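Local structure of uncharacterized protein (4O5J) at residues N263-S267 and T289-Q294; Y66-F70 and Y357-V361; I219-S225 and E314-Y318. The protein probably attaches Helicobacter pylori to host cells by binding sialic acid-bearing glycans through its extracellular adhesion domain. All blocks are in the same frame, centred on the assembly; numbering follows the deposited sequence.

Contact 1: residues N263-S267 and T289-Q294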
ATOM      1  N   ASN A 263      13.002   2.515  -9.949  1.00 54.38           N
ATOM      2  CA  ASN A 263      13.779   3.549  -9.271  1.00 57.76           C
ATOM      3  C   ASN A 263      15.155   3.076  -8.831  1.00 55.82           C
ATOM      4  O   ASN A 263      16.119   3.864  -8.792  1.00 57.03           O
ATOM      5  CB  ASN A 263      13.016   4.080  -8.071  1.00 54.52           C
ATOM      6  CG  ASN A 263      12.895   5.577  -8.086  1.00 60.43           C
ATOM      7  OD1 ASN A 263      13.059   6.217  -9.116  1.00 66.36           O
ATOM      8  ND2 ASN A 263      12.543   6.147  -6.939  1.00 73.70           N
ATOM      9  N   HIS A 264      15.255   1.797  -8.493  1.00 53.14           N
ATOM     10  CA  HIS A 264      16.545   1.224  -8.185  1.00 55.17           C
ATOM     11  C   HIS A 264      17.452   1.300  -9.416  1.00 58.28           C
ATOM     12  O   HIS A 264      18.662   1.565  -9.322  1.00 63.15           O
ATOM     13  CB  HIS A 264      16.391  -0.228  -7.733  1.00 50.50           C
ATOM     14  CG  HIS A 264      17.716  -0.885  -7.481  1.00 62.21           C
ATOM     15  ND1 HIS A 264      18.254  -1.833  -8.337  1.00 59.16           N
ATOM     16  CD2 HIS A 264      18.666  -0.662  -6.470  1.00 68.40           C
ATOM     17  CE1 HIS A 264      19.460  -2.222  -7.869  1.00 58.65           C
ATOM     18  NE2 HIS A 264      19.724  -1.501  -6.720  1.00 63.30           N
ATOM     19  N   THR A 265      16.866   1.080 -10.587  1.00 55.45           N
ATOM     20  CA  THR A 265      17.575   1.229 -11.857  1.00 57.42           C
ATOM     21  C   THR A 265      18.043   2.657 -12.053  1.00 57.79           C
ATOM     22  O   THR A 265      19.206   2.892 -12.391  1.00 56.05           O
ATOM     23  CB  THR A 265      16.711   0.759 -13.065  1.00 54.99           C
ATOM     24  OG1 THR A 265      16.397  -0.618 -12.871  1.00 60.77           O
ATOM     25  CG2 THR A 265      17.479   0.892 -14.402  1.00 46.44           C
ATOM     26  N   LEU A 266      17.139   3.606 -11.849  1.00 57.34           N
ATOM     27  CA  LEU A 266      17.446   5.011 -12.032  1.00 54.38           C
ATOM     28  C   LEU A 266      18.538   5.431 -11.050  1.00 62.03           C
ATOM     29  O   LEU A 266      19.481   6.146 -11.428  1.00 60.52           O
ATOM     30  CB  LEU A 266      16.179   5.852 -11.826  1.00 58.76           C
ATOM     31  CG  LEU A 266      16.361   7.328 -12.077  1.00 54.77           C
ATOM     32  CD1 LEU A 266      16.994   7.527 -13.498  1.00 56.67           C
ATOM     33  CD2 LEU A 266      15.009   7.988 -11.953  1.00 52.65           C
ATOM     34  N   SER A 267      18.448   4.949  -9.818  1.00 60.52           N
ATOM     35  CA  SER A 267      19.468   5.232  -8.839  1.00 63.62           C
ATOM     36  C   SER A 267      20.886   4.909  -9.341  1.00 63.66           C
ATOM     37  O   SER A 267      21.830   5.638  -9.050  1.00 61.39           O
ATOM     38  CB  SER A 267      19.215   4.400  -7.612  1.00 63.23           C
ATOM     39  OG  SER A 267      20.132   4.770  -6.610  1.00 66.66           O
ATOM     40  N   THR A 289      13.295  13.271 -11.423  1.00 58.10           N
ATOM     41  CA  THR A 289      12.483  12.110 -11.671  1.00 53.74           C
ATOM     42  C   THR A 289      12.647  11.108 -10.560  1.00 51.45           C
ATOM     43  O   THR A 289      11.672  10.544 -10.082  1.00 51.93           O
ATOM     44  CB  THR A 289      12.926  11.447 -12.974  1.00 53.66           C
ATOM     45  OG1 THR A 289      12.813  12.412 -14.002  1.00 54.29           O
ATOM     46  CG2 THR A 289      12.048  10.266 -13.318  1.00 48.06           C
ATOM     47  N   PHE A 290      13.884  10.882 -10.155  1.00 52.04           N
ATOM     48  CA  PHE A 290      14.181   9.965  -9.063  1.00 50.29           C
ATOM     49  C   PHE A 290      13.368  10.348  -7.812  1.00 51.84           C
ATOM     50  O   PHE A 290      12.648   9.528  -7.219  1.00 52.72           O
ATOM     51  CB  PHE A 290      15.676  10.044  -8.763  1.00 48.81           C
ATOM     52  CG  PHE A 290      16.168   9.016  -7.787  1.00 52.08           C
ATOM     53  CD1 PHE A 290      15.562   7.772  -7.698  1.00 56.15           C
ATOM     54  CD2 PHE A 290      17.258   9.291  -6.956  1.00 51.91           C
ATOM     55  CE1 PHE A 290      16.023   6.814  -6.791  1.00 61.79           C
ATOM     56  CE2 PHE A 290      17.722   8.327  -6.054  1.00 53.99           C
ATOM     57  CZ  PHE A 290      17.126   7.098  -5.981  1.00 57.88           C
ATOM     58  N   ALA A 291      13.443  11.612  -7.441  1.00 49.36           N
ATOM     59  CA  ALA A 291      12.759  12.129  -6.227  1.00 50.67           C
ATOM     60  C   ALA A 291      11.231  12.066  -6.363  1.00 49.96           C
ATOM     61  O   ALA A 291      10.561  11.565  -5.452  1.00 45.19           O
ATOM     62  CB  ALA A 291      13.256  13.549  -5.912  1.00 46.90           C
ATOM     63  N   GLN A 292      10.671  12.494  -7.492  1.00 45.67           N
ATOM     64  CA  GLN A 292       9.225  12.323  -7.699  1.00 50.01           C
ATOM     65  C   GLN A 292       8.815  10.901  -7.541  1.00 52.69           C
ATOM     66  O   GLN A 292       7.839  10.598  -6.815  1.00 54.40           O
ATOM     67  CB  GLN A 292       8.824  12.788  -9.073  1.00 53.65           C
ATOM     68  CG  GLN A 292       8.935  14.278  -9.216  1.00 60.18           C
ATOM     69  CD  GLN A 292       8.728  14.721 -10.652  1.00 66.86           C
ATOM     70  OE1 GLN A 292       7.609  14.921 -11.101  1.00 71.23           O
ATOM     71  NE2 GLN A 292       9.804  14.883 -11.368  1.00 69.18           N
ATOM     72  N   ASN A 293       9.558   9.991  -8.178  1.00 52.19           N
ATOM     73  CA  ASN A 293       9.169   8.553  -8.143  1.00 55.36           C
ATOM     74  C   ASN A 293       9.181   8.025  -6.730  1.00 48.94           C
ATOM     75  O   ASN A 293       8.278   7.271  -6.343  1.00 47.75           O
ATOM     76  CB  ASN A 293      10.095   7.656  -9.007  1.00 54.12           C
ATOM     77  CG  ASN A 293       9.890   7.874 -10.478  1.00 51.32           C
ATOM     78  OD1 ASN A 293       8.846   8.340 -10.913  1.00 58.43           O
ATOM     79  ND2 ASN A 293      10.882   7.539 -11.247  1.00 57.16           N
ATOM     80  N   GLN A 294      10.204   8.403  -5.956  1.00 45.13           N
ATOM     81  CA  GLN A 294      10.317   7.907  -4.610  1.00 45.85           C
ATOM     82  C   GLN A 294       9.176   8.505  -3.745  1.00 45.49           C
ATOM     83  O   GLN A 294       8.674   7.831  -2.852  1.00 47.44           O
ATOM     84  CB  GLN A 294      11.660   8.258  -3.995  1.00 48.60           C
ATOM     85  CG  GLN A 294      11.877   7.562  -2.659  1.00 48.23           C
ATOM     86  CD  GLN A 294      13.337   7.678  -2.215  1.00 57.58           C
ATOM     87  OE1 GLN A 294      13.682   8.425  -1.259  1.00 57.48           O
ATOM     88  NE2 GLN A 294      14.228   6.953  -2.928  1.00 52.48           N
TER
HETATM   89  O   HOH W   1      12.539   4.422  -4.397  1.00 29.08           O
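Thr289 meets the 263-267 segment through its methyl group, CG2 lying 4.0 Å from Leu266 CD2, while its hydroxyl bonds back to Lys285 O in its own helix. Phe290 comes next and reaches farther across. Its CG stands anti to the backbone N (chi1 -172°), which carries the ring in beside helix 241-268. Ser267 CA sits over one face, offset toward the rim, and Ser267 CB is 3.8 Å from Phe290 CZ. The amide of Asn263 arrives at the ring edge instead, OD1 3.3 Å from Phe290 CD1, with the amide and ring planes 66° apart. Leu266 CD2 packs at the base of the side chain, 3.9 Å from Phe290 CB. Phe290 O already accepts the helical bond from Gln294 N, and Asn263 ND2 adds a weak one at 3.4 Å. Asn293 ND2 then gives a second weak bond to Asn263 OD1, 3.3 Å long. At Gln294 a water accepts from Asn263 ND2 at 3.1 Å and weakly from Gln294 NE2, whose stronger partner is Leu67 O on helix 57-76.

Helices 241-268 and 281-309 form a helical hairpin, nearly antiparallel here at 154° between segment axes. Chemically, the buried Asn263 amide is met at both ends, OD1 by one weak bond and ND2 by a weak bond and a water; these and the ring edge would together favour its orientation.

Contact 2: residues Y66-F70 and Y357-V361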
ATOM      1  N   TYR A  66      20.333  10.632   0.659  1.00 63.27           N
ATOM      2  CA  TYR A  66      19.129  10.153   1.308  1.00 52.29           C
ATOM      3  C   TYR A  66      18.253   9.327   0.321  1.00 60.36           C
ATOM      4  O   TYR A  66      17.802   8.216   0.635  1.00 61.15           O
ATOM      5  CB  TYR A  66      18.318  11.336   1.879  1.00 51.82           C
ATOM      6  CG  TYR A  66      16.927  10.856   2.189  1.00 63.04           C
ATOM      7  CD1 TYR A  66      16.659  10.122   3.371  1.00 59.34           C
ATOM      8  CD2 TYR A  66      15.879  11.032   1.263  1.00 60.68           C
ATOM      9  CE1 TYR A  66      15.397   9.637   3.636  1.00 71.57           C
ATOM     10  CE2 TYR A  66      14.603  10.556   1.532  1.00 65.66           C
ATOM     11  CZ  TYR A  66      14.369   9.852   2.698  1.00 68.88           C
ATOM     12  OH  TYR A  66      13.097   9.371   2.942  1.00 72.99           O
ATOM     13  N   LEU A  67      17.990   9.889  -0.860  1.00 54.82           N
ATOM     14  CA  LEU A  67      17.200   9.236  -1.876  1.00 51.65           C
ATOM     15  C   LEU A  67      17.741   7.829  -2.146  1.00 59.26           C
ATOM     16  O   LEU A  67      16.993   6.817  -2.058  1.00 60.29           O
ATOM     17  CB  LEU A  67      17.268  10.062  -3.138  1.00 60.37           C
ATOM     18  CG  LEU A  67      16.097  10.966  -3.551  1.00 52.04           C
ATOM     19  CD1 LEU A  67      15.100  11.171  -2.483  1.00 47.69           C
ATOM     20  CD2 LEU A  67      16.561  12.289  -4.108  1.00 43.78           C
ATOM     21  N   LYS A  68      19.038   7.755  -2.432  1.00 55.07           N
ATOM     22  CA  LYS A  68      19.698   6.478  -2.771  1.00 53.83           C
ATOM     23  C   LYS A  68      19.674   5.539  -1.605  1.00 57.76           C
ATOM     24  O   LYS A  68      19.472   4.319  -1.745  1.00 62.07           O
ATOM     25  CB  LYS A  68      21.161   6.674  -3.190  1.00 44.91           C
ATOM     26  CG  LYS A  68      21.285   7.431  -4.460  1.00 56.32           C
ATOM     27  CD  LYS A  68      22.749   7.735  -4.778  1.00 61.80           C
ATOM     28  CE  LYS A  68      23.206   7.045  -6.075  1.00 66.14           C
ATOM     29  NZ  LYS A  68      23.422   5.646  -5.823  1.00 60.54           N
ATOM     30  N   SER A  69      19.858   6.086  -0.419  1.00 53.80           N
ATOM     31  CA  SER A  69      19.881   5.220   0.728  1.00 54.18           C
ATOM     32  C   SER A  69      18.473   4.588   0.959  1.00 56.06           C
ATOM     33  O   SER A  69      18.323   3.401   1.331  1.00 61.49           O
ATOM     34  CB  SER A  69      20.396   6.031   1.883  1.00 57.45           C
ATOM     35  OG  SER A  69      20.302   5.248   3.016  1.00 78.58           O
ATOM     36  N   PHE A  70      17.423   5.353   0.679  1.00 56.37           N
ATOM     37  CA  PHE A  70      16.076   4.805   0.855  1.00 47.24           C
ATOM     38  C   PHE A  70      15.874   3.708  -0.193  1.00 52.76           C
ATOM     39  O   PHE A  70      15.371   2.622   0.116  1.00 51.43           O
ATOM     40  CB  PHE A  70      15.035   5.891   0.673  1.00 47.48           C
ATOM     41  CG  PHE A  70      13.624   5.371   0.642  1.00 50.82           C
ATOM     42  CD1 PHE A  70      12.875   5.329   1.810  1.00 52.97           C
ATOM     43  CD2 PHE A  70      13.061   4.902  -0.542  1.00 54.33           C
ATOM     44  CE1 PHE A  70      11.553   4.829   1.797  1.00 53.39           C
ATOM     45  CE2 PHE A  70      11.775   4.402  -0.576  1.00 51.17           C
ATOM     46  CZ  PHE A  70      11.008   4.363   0.596  1.00 51.71           C
ATOM     47  N   TYR A 357       9.522   8.693   6.380  1.00 54.07           N
ATOM     48  CA  TYR A 357      10.148   8.940   5.060  1.00 51.93           C
ATOM     49  C   TYR A 357       9.437   9.992   4.238  1.00 57.51           C
ATOM     50  O   TYR A 357      10.023  10.584   3.326  1.00 56.78           O
ATOM     51  CB  TYR A 357      10.216   7.650   4.239  1.00 48.06           C
ATOM     52  CG  TYR A 357      11.103   6.596   4.889  1.00 56.10           C
ATOM     53  CD1 TYR A 357      12.509   6.735   4.907  1.00 55.46           C
ATOM     54  CD2 TYR A 357      10.554   5.489   5.502  1.00 51.43           C
ATOM     55  CE1 TYR A 357      13.304   5.777   5.518  1.00 55.53           C
ATOM     56  CE2 TYR A 357      11.350   4.528   6.107  1.00 54.71           C
ATOM     57  CZ  TYR A 357      12.704   4.684   6.101  1.00 55.17           C
ATOM     58  OH  TYR A 357      13.461   3.764   6.678  1.00 64.48           O
ATOM     59  N   GLY A 358       8.158  10.195   4.521  1.00 62.48           N
ATOM     60  CA  GLY A 358       7.367  11.225   3.854  1.00 61.76           C
ATOM     61  C   GLY A 358       7.994  12.596   4.027  1.00 60.38           C
ATOM     62  O   GLY A 358       8.273  13.258   3.036  1.00 57.16           O
ATOM     63  N   ASN A 359       8.234  13.023   5.277  1.00 68.73           N
ATOM     64  CA  ASN A 359       8.982  14.277   5.525  1.00 71.16           C
ATOM     65  C   ASN A 359      10.275  14.306   4.778  1.00 63.58           C
ATOM     66  O   ASN A 359      10.573  15.265   4.091  1.00 72.10           O
ATOM     67  CB  ASN A 359       9.286  14.549   6.991  1.00 77.37           C
ATOM     68  CG  ASN A 359       8.032  14.792   7.746  1.00101.94           C
ATOM     69  OD1 ASN A 359       6.988  15.166   7.167  1.00113.24           O
ATOM     70  ND2 ASN A 359       8.074  14.517   9.027  1.00120.50           N
ATOM     71  N   ARG A 360      11.061  13.263   4.915  1.00 62.87           N
ATOM     72  CA  ARG A 360      12.417  13.310   4.368  1.00 68.19           C
ATOM     73  C   ARG A 360      12.410  13.350   2.841  1.00 56.78           C
ATOM     74  O   ARG A 360      13.187  14.046   2.258  1.00 55.80           O
ATOM     75  CB  ARG A 360      13.243  12.157   4.896  1.00 64.48           C
ATOM     76  CG  ARG A 360      13.781  12.496   6.247  1.00 71.20           C
ATOM     77  CD  ARG A 360      14.057  11.249   7.011  1.00 85.05           C
ATOM     78  NE  ARG A 360      14.381  11.635   8.370  1.00 91.24           N
ATOM     79  CZ  ARG A 360      13.493  11.804   9.352  1.00100.56           C
ATOM     80  NH1 ARG A 360      12.154  11.581   9.161  1.00 81.88           N
ATOM     81  NH2 ARG A 360      13.969  12.190  10.536  1.00 90.99           N
ATOM     82  N   VAL A 361      11.496  12.634   2.199  1.00 55.66           N
ATOM     83  CA  VAL A 361      11.469  12.645   0.741  1.00 53.34           C
ATOM     84  C   VAL A 361      10.969  13.995   0.233  1.00 54.09           C
ATOM     85  O   VAL A 361      11.441  14.465  -0.814  1.00 52.07           O
ATOM     86  CB  VAL A 361      10.657  11.477   0.137  1.00 48.61           C
ATOM     87  CG1 VAL A 361       9.150  11.711   0.230  1.00 45.70           C
ATOM     88  CG2 VAL A 361      11.051  11.258  -1.327  1.00 47.26           C
TER
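Phe70 and Tyr357 form the compact half of this contact, a T-shaped (edge-to-face) pair with ring centroids 5.0 Å apart and planes at 72°. The Phe70 edge points at the Tyr357 face, where Phe70 CE1 stands 3.6 Å above the ring plane, offset toward the rim. Tyr357 CG lies anti to its own carbonyl carbon (chi1 -64°), which swings the ring toward helix 57-76. Phe70 CD1 from over the face and Tyr66 OH from the edge, in plane, meet the same Tyr357 CD1, the latter at 3.3 Å. The Tyr66 ring packs on the start of the Arg360 side chain, Tyr66 CZ 3.4 Å from Arg360 CB.

Packing is looser elsewhere. Leu67 and Val361 are buried, yet Leu67 CD1 and Val361 CG2 meet at 4.2 Å. Toward the partly exposed side, the extended Arg360 chain leads its guanidinium group away from helix 57-76; NH1 bonds to Tyr356 O, and the group makes a cation-pi contact with Tyr356.

The segment axes come within 11.2 Å at 143°, an inclined antiparallel pairing. Helix 281-309 packs against the same helix 57-76, through Phe290 on Leu67 and Gln294 on Tyr66 and Phe70, while Pro82 of helix 82-101 touches both Phe70 and Tyr357.

Contact 3: residues I219-S225 and E314-Y318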
ATOM      1  N   ILE A 219     -19.424 -17.551  11.181  1.00 30.30           N
ATOM      2  CA  ILE A 219     -18.153 -17.327  11.810  1.00 28.57           C
ATOM      3  C   ILE A 219     -18.293 -17.228  13.335  1.00 34.87           C
ATOM      4  O   ILE A 219     -18.974 -16.329  13.833  1.00 37.87           O
ATOM      5  CB  ILE A 219     -17.516 -16.051  11.304  1.00 28.06           C
ATOM      6  CG1 ILE A 219     -17.186 -16.180   9.813  1.00 24.69           C
ATOM      7  CG2 ILE A 219     -16.250 -15.760  12.113  1.00 27.08           C
ATOM      8  CD1 ILE A 219     -16.939 -14.845   9.088  1.00 28.21           C
ATOM      9  N   VAL A 220     -17.633 -18.130  14.064  1.00 36.43           N
ATOM     10  CA  VAL A 220     -17.647 -18.133  15.512  1.00 26.32           C
ATOM     11  C   VAL A 220     -16.266 -17.813  16.036  1.00 38.00           C
ATOM     12  O   VAL A 220     -15.326 -18.599  15.879  1.00 41.32           O
ATOM     13  CB  VAL A 220     -18.068 -19.486  16.078  1.00 34.75           C
ATOM     14  CG1 VAL A 220     -18.201 -19.407  17.642  1.00 31.76           C
ATOM     15  CG2 VAL A 220     -19.424 -19.938  15.441  1.00 31.51           C
ATOM     16  N   ILE A 221     -16.141 -16.662  16.686  1.00 38.17           N
ATOM     17  CA  ILE A 221     -14.911 -16.305  17.355  1.00 35.72           C
ATOM     18  C   ILE A 221     -15.246 -15.845  18.756  1.00 43.91           C
ATOM     19  O   ILE A 221     -15.942 -14.830  18.907  1.00 45.83           O
ATOM     20  CB  ILE A 221     -14.204 -15.171  16.634  1.00 34.04           C
ATOM     21  CG1 ILE A 221     -13.878 -15.586  15.153  1.00 32.11           C
ATOM     22  CG2 ILE A 221     -12.933 -14.719  17.388  1.00 32.55           C
ATOM     23  CD1 ILE A 221     -13.329 -14.438  14.308  1.00 31.57           C
ATOM     24  N   SER A 222     -14.778 -16.574  19.778  1.00 44.38           N
ATOM     25  CA  SER A 222     -15.082 -16.238  21.165  1.00 47.77           C
ATOM     26  C   SER A 222     -14.645 -14.839  21.513  1.00 44.52           C
ATOM     27  O   SER A 222     -13.549 -14.433  21.204  1.00 52.31           O
ATOM     28  CB  SER A 222     -14.379 -17.193  22.101  1.00 53.04           C
ATOM     29  OG  SER A 222     -15.056 -18.414  22.014  1.00 73.51           O
ATOM     30  N   GLY A 223     -15.533 -14.090  22.141  1.00 50.55           N
ATOM     31  CA  GLY A 223     -15.221 -12.741  22.589  1.00 46.28           C
ATOM     32  C   GLY A 223     -15.417 -11.762  21.447  1.00 49.03           C
ATOM     33  O   GLY A 223     -15.167 -10.595  21.583  1.00 56.62           O
ATOM     34  N   VAL A 224     -15.837 -12.239  20.297  1.00 41.17           N
ATOM     35  CA  VAL A 224     -16.067 -11.372  19.195  1.00 38.25           C
ATOM     36  C   VAL A 224     -17.447 -11.608  18.571  1.00 44.70           C
ATOM     37  O   VAL A 224     -18.247 -10.671  18.485  1.00 48.31           O
ATOM     38  CB  VAL A 224     -14.984 -11.578  18.127  1.00 38.23           C
ATOM     39  CG1 VAL A 224     -15.367 -10.858  16.833  1.00 33.04           C
ATOM     40  CG2 VAL A 224     -13.615 -11.132  18.673  1.00 37.17           C
ATOM     41  N   SER A 225     -17.754 -12.837  18.130  1.00 42.26           N
ATOM     42  CA  SER A 225     -19.019 -13.087  17.466  1.00 34.32           C
ATOM     43  C   SER A 225     -20.134 -13.236  18.479  1.00 41.06           C
ATOM     44  O   SER A 225     -21.332 -13.214  18.108  1.00 40.71           O
ATOM     45  CB  SER A 225     -18.951 -14.355  16.606  1.00 33.49           C
ATOM     46  OG  SER A 225     -18.597 -15.459  17.423  1.00 42.28           O
ATOM     47  N   GLU A 314     -15.184  -3.170  13.318  1.00 41.84           N
ATOM     48  CA  GLU A 314     -15.630  -4.487  13.675  1.00 39.16           C
ATOM     49  C   GLU A 314     -15.156  -5.511  12.626  1.00 39.58           C
ATOM     50  O   GLU A 314     -14.830  -6.645  12.977  1.00 41.32           O
ATOM     51  CB  GLU A 314     -17.162  -4.499  13.731  1.00 39.84           C
ATOM     52  CG  GLU A 314     -17.695  -5.844  14.188  1.00 51.23           C
ATOM     53  CD  GLU A 314     -17.371  -6.197  15.641  1.00 61.16           C
ATOM     54  OE1 GLU A 314     -17.225  -5.246  16.453  1.00 65.51           O
ATOM     55  OE2 GLU A 314     -17.296  -7.413  15.976  1.00 58.26           O
ATOM     56  N   GLN A 315     -15.151  -5.134  11.360  1.00 38.00           N
ATOM     57  CA  GLN A 315     -14.644  -6.036  10.306  1.00 37.82           C
ATOM     58  C   GLN A 315     -13.146  -6.251  10.495  1.00 41.87           C
ATOM     59  O   GLN A 315     -12.660  -7.369  10.342  1.00 42.67           O
ATOM     60  CB  GLN A 315     -14.938  -5.492   8.915  1.00 29.83           C
ATOM     61  CG  GLN A 315     -16.426  -5.499   8.620  1.00 32.62           C
ATOM     62  CD  GLN A 315     -16.706  -4.855   7.277  1.00 37.20           C
ATOM     63  OE1 GLN A 315     -15.815  -4.685   6.460  1.00 38.03           O
ATOM     64  NE2 GLN A 315     -17.978  -4.507   7.034  1.00 33.19           N
ATOM     65  N   TYR A 316     -12.420  -5.210  10.861  1.00 38.60           N
ATOM     66  CA  TYR A 316     -10.994  -5.326  11.074  1.00 39.54           C
ATOM     67  C   TYR A 316     -10.755  -6.267  12.256  1.00 43.44           C
ATOM     68  O   TYR A 316      -9.827  -7.105  12.215  1.00 38.52           O
ATOM     69  CB  TYR A 316     -10.373  -3.943  11.320  1.00 36.89           C
ATOM     70  CG  TYR A 316      -8.878  -3.965  11.454  1.00 39.31           C
ATOM     71  CD1 TYR A 316      -8.075  -4.211  10.335  1.00 39.10           C
ATOM     72  CD2 TYR A 316      -8.224  -3.793  12.680  1.00 42.75           C
ATOM     73  CE1 TYR A 316      -6.699  -4.269  10.416  1.00 40.33           C
ATOM     74  CE2 TYR A 316      -6.803  -3.856  12.761  1.00 43.28           C
ATOM     75  CZ  TYR A 316      -6.063  -4.089  11.624  1.00 44.83           C
ATOM     76  OH  TYR A 316      -4.681  -4.134  11.660  1.00 53.95           O
ATOM     77  N   LYS A 317     -11.587  -6.136  13.309  1.00 37.58           N
ATOM     78  CA  LYS A 317     -11.419  -6.996  14.486  1.00 39.31           C
ATOM     79  C   LYS A 317     -11.552  -8.473  14.078  1.00 39.57           C
ATOM     80  O   LYS A 317     -10.807  -9.314  14.555  1.00 39.49           O
ATOM     81  CB  LYS A 317     -12.438  -6.621  15.606  1.00 41.92           C
ATOM     82  CG  LYS A 317     -12.394  -7.475  16.841  1.00 56.48           C
ATOM     83  CD  LYS A 317     -11.030  -7.474  17.549  1.00 85.37           C
ATOM     84  CE  LYS A 317     -10.613  -6.110  18.130  1.00 98.42           C
ATOM     85  NZ  LYS A 317      -9.177  -5.987  18.621  1.00100.12           N
ATOM     86  N   TYR A 318     -12.527  -8.798  13.228  1.00 37.75           N
ATOM     87  CA  TYR A 318     -12.721 -10.187  12.746  1.00 35.05           C
ATOM     88  C   TYR A 318     -11.457 -10.638  11.985  1.00 37.00           C
ATOM     89  O   TYR A 318     -10.938 -11.714  12.229  1.00 39.99           O
ATOM     90  CB  TYR A 318     -13.910 -10.287  11.812  1.00 31.17           C
ATOM     91  CG  TYR A 318     -15.196 -10.605  12.458  1.00 35.27           C
ATOM     92  CD1 TYR A 318     -15.781 -11.878  12.311  1.00 31.87           C
ATOM     93  CD2 TYR A 318     -15.889  -9.657  13.265  1.00 37.17           C
ATOM     94  CE1 TYR A 318     -16.988 -12.181  12.884  1.00 31.62           C
ATOM     95  CE2 TYR A 318     -17.131 -10.005  13.843  1.00 37.46           C
ATOM     96  CZ  TYR A 318     -17.654 -11.243  13.665  1.00 35.87           C
ATOM     97  OH  TYR A 318     -18.873 -11.609  14.267  1.00 35.72           O
TER
HETATM   98  O   HOH W   2     -20.103 -13.828  13.390  1.00 35.75           O
HETATM   99  O   HOH W   3     -17.819  -7.916  18.643  1.00 58.59           O
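The ring of Tyr318 is the flat group on which the 219-225 loop closes. Over one face lies Val224 CG1 in a CH-pi contact, 3.9 Å from the centroid of the Tyr318 ring and 25° off its normal. At the edge, near the plane, Ile219 CG2 comes to 3.7 Å from Tyr318 CE1. Ile221 CD1 approaches obliquely, 4.1 Å from Tyr318 CD1, and Trp216 joins from outside the two segments as an edge-to-face ring partner. Beyond the ring, Tyr318 OH rests 3.5 Å from Ser225 CA.

The loop holds its shape by its own bonds. Val224 N bonds to Ile221 O, closing a type II beta turn with Gly223 at positive phi, and Ser225 N uses the same acceptor. Ser225 OG in turn accepts from Ile221 N at 2.8 Å, with 151° at the hydrogen, which ties the residue after the turn back to Ile221 at its start. Ile219 and Ile221 point the same way, toward helix 313-320, from extended backbone leading into the turn, and the turn adds Val224.

Glu314, bent at chi2 (67°), brings OE2 to a water 2.8 Å away; that water also lies 2.8 Å from Val224 O, though further acceptors compete for its protons.

Thus direct contact across the two segments is mainly apolar and aromatic, while polar links run through water. Ile231 N and a water 2.7 Å from Tyr318 OH, in the ring plane and placed to donate to Ile219 O with other acceptors competing, fix that oxygen's position, while Val224 CG1 over the face and Ile219 CG2 at the edge should set the ring's rotation.

How the contacts relate
From the N terminus, helix 57-76 comes first, and contact 2 joins it to helix 343-396, closing a loop of 286 intervening residues. Within that loop, contact 3 ties 219-225, between two short strands, to helix 313-320. Contact 1 lies inside contact 3, pairing the consecutive helices 241-268 and 281-309, so all three nest and none cross. Contacts 1 and 2, with centres 11 Å apart, touch directly, Phe290 CE2 packing 3.4 Å from Leu67 CB, so that helices 241-268, 281-309, 57-76 and 343-396 pack side by side. Contact 3 lies on the opposite side of the chain's centre, its centre about 42 Å from that of contact 1 and 39 Å from that of contact 2.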